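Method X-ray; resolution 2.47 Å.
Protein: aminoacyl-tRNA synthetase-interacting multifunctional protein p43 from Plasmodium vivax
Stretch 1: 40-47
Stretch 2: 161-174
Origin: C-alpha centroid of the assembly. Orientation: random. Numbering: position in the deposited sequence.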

ATOM      1  N   LEU A  40     -16.172 -11.284   0.297  1.00 47.73           N
ATOM      2  CA  LEU A  40     -15.024 -10.988   1.215  1.00 48.81           C
ATOM      3  C   LEU A  40     -13.642 -11.257   0.560  1.00 49.75           C
ATOM      4  O   LEU A  40     -12.817 -10.326   0.525  1.00 45.74           O
ATOM      5  CB  LEU A  40     -15.116 -11.727   2.537  1.00 49.08           C
ATOM      6  CG  LEU A  40     -15.944 -11.126   3.665  1.00 50.12           C
ATOM      7  CD1 LEU A  40     -15.836 -12.024   4.884  1.00 51.16           C
ATOM      8  CD2 LEU A  40     -15.510  -9.719   4.014  1.00 48.94           C
ATOM      9  N   ASP A  41     -13.370 -12.484   0.071  1.00 48.55           N
ATOM     10  CA  ASP A  41     -12.127 -12.717  -0.759  1.00 50.42           C
ATOM     11  C   ASP A  41     -12.395 -12.230  -2.189  1.00 51.09           C
ATOM     12  O   ASP A  41     -12.652 -13.005  -3.101  1.00 50.51           O
ATOM     13  CB  ASP A  41     -11.625 -14.187  -0.746  1.00 49.59           C
ATOM     14  CG  ASP A  41     -10.385 -14.427  -1.675  1.00 50.77           C
ATOM     15  OD1 ASP A  41      -9.746 -13.434  -2.103  1.00 47.54           O
ATOM     16  OD2 ASP A  41     -10.046 -15.617  -1.993  1.00 50.02           O
ATOM     17  N   ASP A  42     -12.349 -10.927  -2.373  1.00 49.75           N
ATOM     18  CA  ASP A  42     -12.687 -10.370  -3.660  1.00 49.67           C
ATOM     19  C   ASP A  42     -11.810  -9.138  -3.767  1.00 48.25           C
ATOM     20  O   ASP A  42     -11.988  -8.158  -3.037  1.00 47.51           O
ATOM     21  CB  ASP A  42     -14.181 -10.047  -3.704  1.00 49.77           C
ATOM     22  CG  ASP A  42     -14.590  -9.246  -4.921  1.00 52.82           C
ATOM     23  OD1 ASP A  42     -13.810  -9.145  -5.910  1.00 52.70           O
ATOM     24  OD2 ASP A  42     -15.720  -8.702  -4.873  1.00 54.47           O
ATOM     25  N   ILE A  43     -10.854  -9.192  -4.675  1.00 45.65           N
ATOM     26  CA  ILE A  43      -9.866  -8.154  -4.715  1.00 46.59           C
ATOM     27  C   ILE A  43     -10.380  -6.881  -5.379  1.00 45.45           C
ATOM     28  O   ILE A  43      -9.795  -5.814  -5.211  1.00 46.21           O
ATOM     29  CB  ILE A  43      -8.563  -8.661  -5.332  1.00 48.40           C
ATOM     30  CG1 ILE A  43      -7.490  -7.583  -5.226  1.00 49.93           C
ATOM     31  CG2 ILE A  43      -8.768  -9.083  -6.782  1.00 49.65           C
ATOM     32  CD1 ILE A  43      -6.110  -8.072  -5.514  1.00 50.26           C
ATOM     33  N   THR A  44     -11.504  -6.963  -6.083  1.00 45.16           N
ATOM     34  CA  THR A  44     -12.093  -5.771  -6.704  1.00 43.65           C
ATOM     35  C   THR A  44     -12.505  -4.761  -5.625  1.00 41.78           C
ATOM     36  O   THR A  44     -12.696  -3.582  -5.894  1.00 41.93           O
ATOM     37  CB  THR A  44     -13.289  -6.164  -7.582  1.00 44.16           C
ATOM     38  OG1 THR A  44     -14.307  -6.746  -6.765  1.00 46.58           O
ATOM     39  CG2 THR A  44     -12.859  -7.175  -8.655  1.00 43.49           C
ATOM     40  N   ARG A  45     -12.598  -5.246  -4.390  1.00 40.54           N
ATOM     41  CA  ARG A  45     -13.128  -4.466  -3.283  1.00 40.04           C
ATOM     42  C   ARG A  45     -12.097  -3.567  -2.634  1.00 39.74           C
ATOM     43  O   ARG A  45     -12.462  -2.619  -1.958  1.00 39.13           O
ATOM     44  CB  ARG A  45     -13.741  -5.382  -2.228  1.00 39.34           C
ATOM     45  CG  ARG A  45     -15.063  -5.967  -2.665  1.00 39.37           C
ATOM     46  CD  ARG A  45     -15.701  -6.904  -1.647  1.00 38.27           C
ATOM     47  NE  ARG A  45     -16.264  -6.124  -0.579  1.00 38.80           N
ATOM     48  CZ  ARG A  45     -16.828  -6.628   0.512  1.00 39.82           C
ATOM     49  NH1 ARG A  45     -16.950  -7.965   0.697  1.00 40.16           N
ATOM     50  NH2 ARG A  45     -17.275  -5.783   1.430  1.00 39.35           N
ATOM     51  N   LEU A  46     -10.818  -3.876  -2.854  1.00 39.25           N
ATOM     52  CA  LEU A  46      -9.718  -3.016  -2.473  1.00 37.03           C
ATOM     53  C   LEU A  46      -9.491  -1.950  -3.506  1.00 34.83           C
ATOM     54  O   LEU A  46      -9.390  -2.243  -4.671  1.00 32.06           O
ATOM     55  CB  LEU A  46      -8.394  -3.816  -2.320  1.00 36.87           C
ATOM     56  CG  LEU A  46      -8.432  -5.045  -1.430  1.00 36.55           C
ATOM     57  CD1 LEU A  46      -7.046  -5.613  -1.269  1.00 36.40           C
ATOM     58  CD2 LEU A  46      -9.048  -4.714  -0.096  1.00 36.55           C
ATOM     59  N   ASN A  47      -9.301  -0.722  -3.024  1.00 35.53           N
ATOM     60  CA  ASN A  47      -8.809   0.427  -3.848  1.00 34.28           C
ATOM     61  C   ASN A  47      -7.401   0.708  -3.568  1.00 35.18           C
ATOM     62  O   ASN A  47      -7.144   1.478  -2.688  1.00 37.31           O
ATOM     63  CB  ASN A  47      -9.534   1.698  -3.459  1.00 33.49           C
ATOM     64  CG  ASN A  47      -9.283   2.808  -4.400  1.00 33.03           C
ATOM     65  OD1 ASN A  47      -8.997   2.601  -5.579  1.00 33.25           O
ATOM     66  ND2 ASN A  47      -9.441   4.013  -3.910  1.00 33.16           N
ATOM     67  N   LYS A 161     -11.527  -5.901  11.648  1.00 62.22           N
ATOM     68  CA  LYS A 161     -10.588  -6.636  10.803  1.00 61.70           C
ATOM     69  C   LYS A 161     -11.289  -7.792  10.129  1.00 62.74           C
ATOM     70  O   LYS A 161     -11.163  -7.998   8.923  1.00 58.74           O
ATOM     71  CB  LYS A 161      -9.470  -7.251  11.629  1.00 63.95           C
ATOM     72  CG  LYS A 161      -8.565  -6.315  12.424  1.00 66.63           C
ATOM     73  CD  LYS A 161      -7.477  -7.125  13.162  1.00 67.01           C
ATOM     74  CE  LYS A 161      -8.088  -8.230  14.040  1.00 68.42           C
ATOM     75  NZ  LYS A 161      -7.144  -9.025  14.865  1.00 67.30           N
ATOM     76  N   GLU A 162     -12.015  -8.554  10.941  1.00 66.87           N
ATOM     77  CA  GLU A 162     -12.716  -9.760  10.489  1.00 71.15           C
ATOM     78  C   GLU A 162     -13.747  -9.514   9.391  1.00 68.04           C
ATOM     79  O   GLU A 162     -14.086 -10.437   8.658  1.00 74.74           O
ATOM     80  CB  GLU A 162     -13.394 -10.470  11.680  1.00 76.32           C
ATOM     81  CG  GLU A 162     -12.419 -11.084  12.682  1.00 78.42           C
ATOM     82  CD  GLU A 162     -13.112 -11.653  13.908  1.00 84.99           C
ATOM     83  OE1 GLU A 162     -14.089 -12.428  13.776  1.00 86.14           O
ATOM     84  OE2 GLU A 162     -12.672 -11.326  15.028  1.00 92.67           O
ATOM     85  N   LYS A 163     -14.249  -8.288   9.277  1.00 65.23           N
ATOM     86  CA  LYS A 163     -15.227  -7.943   8.245  1.00 63.02           C
ATOM     87  C   LYS A 163     -14.634  -7.064   7.151  1.00 62.53           C
ATOM     88  O   LYS A 163     -15.371  -6.417   6.412  1.00 61.96           O
ATOM     89  CB  LYS A 163     -16.411  -7.248   8.879  1.00 63.76           C
ATOM     90  CG  LYS A 163     -17.037  -8.115   9.946  1.00 68.73           C
ATOM     91  CD  LYS A 163     -18.502  -7.783  10.203  1.00 72.22           C
ATOM     92  CE  LYS A 163     -19.069  -8.732  11.261  1.00 72.51           C
ATOM     93  NZ  LYS A 163     -20.326  -8.196  11.844  1.00 74.06           N
ATOM     94  N   ASN A 164     -13.299  -7.060   7.049  1.00 59.05           N
ATOM     95  CA  ASN A 164     -12.567  -6.242   6.099  1.00 53.95           C
ATOM     96  C   ASN A 164     -11.945  -7.177   5.078  1.00 53.21           C
ATOM     97  O   ASN A 164     -11.051  -7.962   5.416  1.00 54.29           O
ATOM     98  CB  ASN A 164     -11.481  -5.443   6.839  1.00 52.69           C
ATOM     99  CG  ASN A 164     -10.657  -4.544   5.912  1.00 50.50           C
ATOM    100  OD1 ASN A 164     -10.486  -4.816   4.720  1.00 45.06           O
ATOM    101  ND2 ASN A 164     -10.157  -3.451   6.470  1.00 48.51           N
ATOM    102  N   PRO A 165     -12.416  -7.110   3.824  1.00 51.06           N
ATOM    103  CA  PRO A 165     -11.864  -7.921   2.771  1.00 50.66           C
ATOM    104  C   PRO A 165     -10.358  -8.056   2.817  1.00 50.86           C
ATOM    105  O   PRO A 165      -9.841  -9.172   2.675  1.00 55.84           O
ATOM    106  CB  PRO A 165     -12.280  -7.167   1.532  1.00 51.35           C
ATOM    107  CG  PRO A 165     -13.640  -6.682   1.886  1.00 53.62           C
ATOM    108  CD  PRO A 165     -13.553  -6.319   3.338  1.00 52.37           C
ATOM    109  N   PHE A 166      -9.654  -6.950   3.033  1.00 47.83           N
ATOM    110  CA  PHE A 166      -8.199  -6.986   2.986  1.00 45.80           C
ATOM    111  C   PHE A 166      -7.540  -8.178   3.722  1.00 45.04           C
ATOM    112  O   PHE A 166      -6.686  -8.861   3.142  1.00 43.27           O
ATOM    113  CB  PHE A 166      -7.568  -5.690   3.477  1.00 43.66           C
ATOM    114  CG  PHE A 166      -6.065  -5.754   3.447  1.00 43.07           C
ATOM    115  CD1 PHE A 166      -5.380  -5.468   2.293  1.00 41.51           C
ATOM    116  CD2 PHE A 166      -5.357  -6.218   4.546  1.00 41.97           C
ATOM    117  CE1 PHE A 166      -4.006  -5.583   2.243  1.00 42.33           C
ATOM    118  CE2 PHE A 166      -3.994  -6.330   4.506  1.00 40.76           C
ATOM    119  CZ  PHE A 166      -3.317  -6.035   3.345  1.00 41.76           C
ATOM    120  N   PHE A 167      -7.957  -8.433   4.960  1.00 45.32           N
ATOM    121  CA  PHE A 167      -7.332  -9.463   5.796  1.00 48.71           C
ATOM    122  C   PHE A 167      -7.706 -10.876   5.363  1.00 50.44           C
ATOM    123  O   PHE A 167      -7.015 -11.843   5.735  1.00 49.17           O
ATOM    124  CB  PHE A 167      -7.688  -9.295   7.279  1.00 51.62           C
ATOM    125  CG  PHE A 167      -7.372  -7.949   7.819  1.00 52.49           C
ATOM    126  CD1 PHE A 167      -6.102  -7.658   8.278  1.00 54.40           C
ATOM    127  CD2 PHE A 167      -8.325  -6.944   7.806  1.00 53.73           C
ATOM    128  CE1 PHE A 167      -5.788  -6.386   8.742  1.00 55.54           C
ATOM    129  CE2 PHE A 167      -8.023  -5.673   8.291  1.00 56.09           C
ATOM    130  CZ  PHE A 167      -6.751  -5.395   8.756  1.00 55.59           C
ATOM    131  N   HIS A 168      -8.785 -10.996   4.590  1.00 49.33           N
ATOM    132  CA  HIS A 168      -9.201 -12.282   4.053  1.00 50.34           C
ATOM    133  C   HIS A 168      -8.465 -12.540   2.757  1.00 48.94           C
ATOM    134  O   HIS A 168      -8.157 -13.673   2.393  1.00 48.77           O
ATOM    135  CB  HIS A 168     -10.712 -12.275   3.792  1.00 53.79           C
ATOM    136  CG  HIS A 168     -11.551 -12.443   5.024  1.00 54.84           C
ATOM    137  ND1 HIS A 168     -11.982 -13.682   5.470  1.00 59.82           N
ATOM    138  CD2 HIS A 168     -12.064 -11.534   5.887  1.00 55.95           C
ATOM    139  CE1 HIS A 168     -12.723 -13.525   6.555  1.00 58.66           C
ATOM    140  NE2 HIS A 168     -12.789 -12.231   6.831  1.00 57.84           N
ATOM    141  N   ILE A 169      -8.213 -11.451   2.049  1.00 47.47           N
ATOM    142  CA  ILE A 169      -7.504 -11.480   0.790  1.00 45.35           C
ATOM    143  C   ILE A 169      -5.985 -11.652   1.011  1.00 45.87           C
ATOM    144  O   ILE A 169      -5.308 -12.369   0.246  1.00 45.07           O
ATOM    145  CB  ILE A 169      -7.747 -10.143   0.064  1.00 45.20           C
ATOM    146  CG1 ILE A 169      -9.243 -10.008  -0.326  1.00 45.62           C
ATOM    147  CG2 ILE A 169      -6.841 -10.028  -1.137  1.00 44.91           C
ATOM    148  CD1 ILE A 169      -9.733  -8.595  -0.653  1.00 44.94           C
ATOM    149  N   GLN A 170      -5.484 -10.991   2.066  1.00 43.78           N
ATOM    150  CA  GLN A 170      -4.063 -10.881   2.366  1.00 43.71           C
ATOM    151  C   GLN A 170      -3.276 -12.166   2.177  1.00 42.33           C
ATOM    152  O   GLN A 170      -2.269 -12.153   1.474  1.00 43.17           O
ATOM    153  CB  GLN A 170      -3.862 -10.315   3.781  1.00 45.32           C
ATOM    154  CG  GLN A 170      -2.417 -10.138   4.185  1.00 45.52           C
ATOM    155  CD  GLN A 170      -2.238  -9.195   5.353  1.00 45.63           C
ATOM    156  OE1 GLN A 170      -3.008  -9.212   6.319  1.00 45.63           O
ATOM    157  NE2 GLN A 170      -1.205  -8.359   5.272  1.00 44.24           N
ATOM    158  N   PRO A 171      -3.762 -13.302   2.704  1.00 42.21           N
ATOM    159  CA  PRO A 171      -2.966 -14.554   2.556  1.00 41.52           C
ATOM    160  C   PRO A 171      -2.669 -14.969   1.130  1.00 40.89           C
ATOM    161  O   PRO A 171      -1.800 -15.773   0.903  1.00 42.16           O
ATOM    162  CB  PRO A 171      -3.838 -15.614   3.231  1.00 42.11           C
ATOM    163  CG  PRO A 171      -4.796 -14.839   4.088  1.00 43.08           C
ATOM    164  CD  PRO A 171      -5.070 -13.572   3.323  1.00 42.24           C
ATOM    165  N   HIS A 172      -3.402 -14.431   0.168  1.00 41.22           N
ATOM    166  CA  HIS A 172      -3.180 -14.731  -1.215  1.00 40.50           C
ATOM    167  C   HIS A 172      -2.399 -13.637  -1.902  1.00 39.80           C
ATOM    168  O   HIS A 172      -2.148 -13.742  -3.091  1.00 37.99           O
ATOM    169  CB  HIS A 172      -4.542 -14.865  -1.903  1.00 43.76           C
ATOM    170  CG  HIS A 172      -5.449 -15.869  -1.264  1.00 44.56           C
ATOM    171  ND1 HIS A 172      -5.166 -17.220  -1.240  1.00 45.65           N
ATOM    172  CD2 HIS A 172      -6.638 -15.720  -0.633  1.00 46.82           C
ATOM    173  CE1 HIS A 172      -6.135 -17.859  -0.609  1.00 47.74           C
ATOM    174  NE2 HIS A 172      -7.036 -16.972  -0.220  1.00 48.56           N
ATOM    175  N   LEU A 173      -2.023 -12.582  -1.164  1.00 40.46           N
ATOM    176  CA  LEU A 173      -1.140 -11.506  -1.698  1.00 40.52           C
ATOM    177  C   LEU A 173       0.392 -11.755  -1.512  1.00 40.05           C
ATOM    178  O   LEU A 173       0.947 -11.574  -0.400  1.00 36.57           O
ATOM    179  CB  LEU A 173      -1.520 -10.154  -1.057  1.00 41.03           C
ATOM    180  CG  LEU A 173      -2.930  -9.605  -1.299  1.00 39.88           C
ATOM    181  CD1 LEU A 173      -3.068  -8.271  -0.617  1.00 39.71           C
ATOM    182  CD2 LEU A 173      -3.250  -9.429  -2.749  1.00 39.95           C
ATOM    183  N   LEU A 174       1.073 -12.090  -2.618  1.00 39.93           N
ATOM    184  CA  LEU A 174       2.469 -12.531  -2.591  1.00 41.44           C
ATOM    185  C   LEU A 174       3.314 -11.818  -3.633  1.00 43.17           C
ATOM    186  O   LEU A 174       2.804 -11.360  -4.675  1.00 44.10           O
ATOM    187  CB  LEU A 174       2.578 -14.053  -2.866  1.00 41.85           C
ATOM    188  CG  LEU A 174       1.822 -15.002  -1.909  1.00 42.35           C
ATOM    189  CD1 LEU A 174       1.983 -16.435  -2.385  1.00 42.51           C
ATOM    190  CD2 LEU A 174       2.291 -14.869  -0.451  1.00 41.82           C
TER

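No hydrogen bond joins the two stretches, so the 581 Å² buried between them rests on packing, and the side-chain conformations carry the argument. Ile-169 loses the most surface, 82 Å², of any residue in stretch 2. Its CA-to-CB bond points sideways, but chi1 of -66° (m) and chi2 of 162° (t) extend the chain to CD1, which lies 3.3 Å from Asp-42 O, 3.9 Å from Leu-46 CG and 4.1 Å from Ile-43 CA. One methyl thus meets three residues of the turn. That turn is itself held by backbone bonds, Arg-45 N to Asp-42 O (3.3 Å) and Leu-46 N to Ile-43 O (3.2 Å).

Leu-46 is the matching case in stretch 1: its CA-to-CB bond also points sideways, while its end comes nearer. The m, t rotamer (-52°, -174°) brings both methyls to the helix: CD1 is 3.9 Å from Phe-166 CD1, while CD2 is 3.9 Å from Phe-166 N and 4.4 Å from Pro-165 CB. Phe-166 N is already engaged, donating to Asn-164 OD1 at 2.8 Å with an N-H...acceptor angle of 141°. Asn-164, with chi1 at 180° (t), thereby caps the helix.

Leu-40, covered over 98 Å², adopts the m, t rotamer (-85°, -178°). Its CD2 lies 4.0 Å from Pro-165 CD; CD1 lies 3.8 Å from the centroid of the His-168 ring and 19° off its normal, a CH-pi contact over the face. The imidazole also makes a bond within its own stretch: His-168 NE2 donates to Glu-162 O at 2.9 Å and 157°, consistent with chi1 of -78° (m) and chi2 of -92°.

Pro-165 also packs against Arg-45, whose CB points toward stretch 2. Pro-165 CG sits 3.5 Å from Arg-45 CZ, over one face of the guanidinium. This leaves the edge of the planar group free for polar partners, and NE and NH2 indeed hydrogen-bond elsewhere in the structure.

The acidic side chains behave differently from each other. Asp-41, chi1 177° (t), comes close without bonding across: OD1 is 3.9 Å from Ile-169 CG1 and OD2 is 3.7 Å from His-172 CD2, a carbon, while both oxygens find hydrogen bonds elsewhere. The CA-to-CB bond of Asp-42 points away, and its t rotamer (170°) places OD1 to accept from Thr-44 N (3.2 Å, 149°) and from Thr-44 OG1 (2.6 Å), the latter with Thr-44 chi1 at 63° (p).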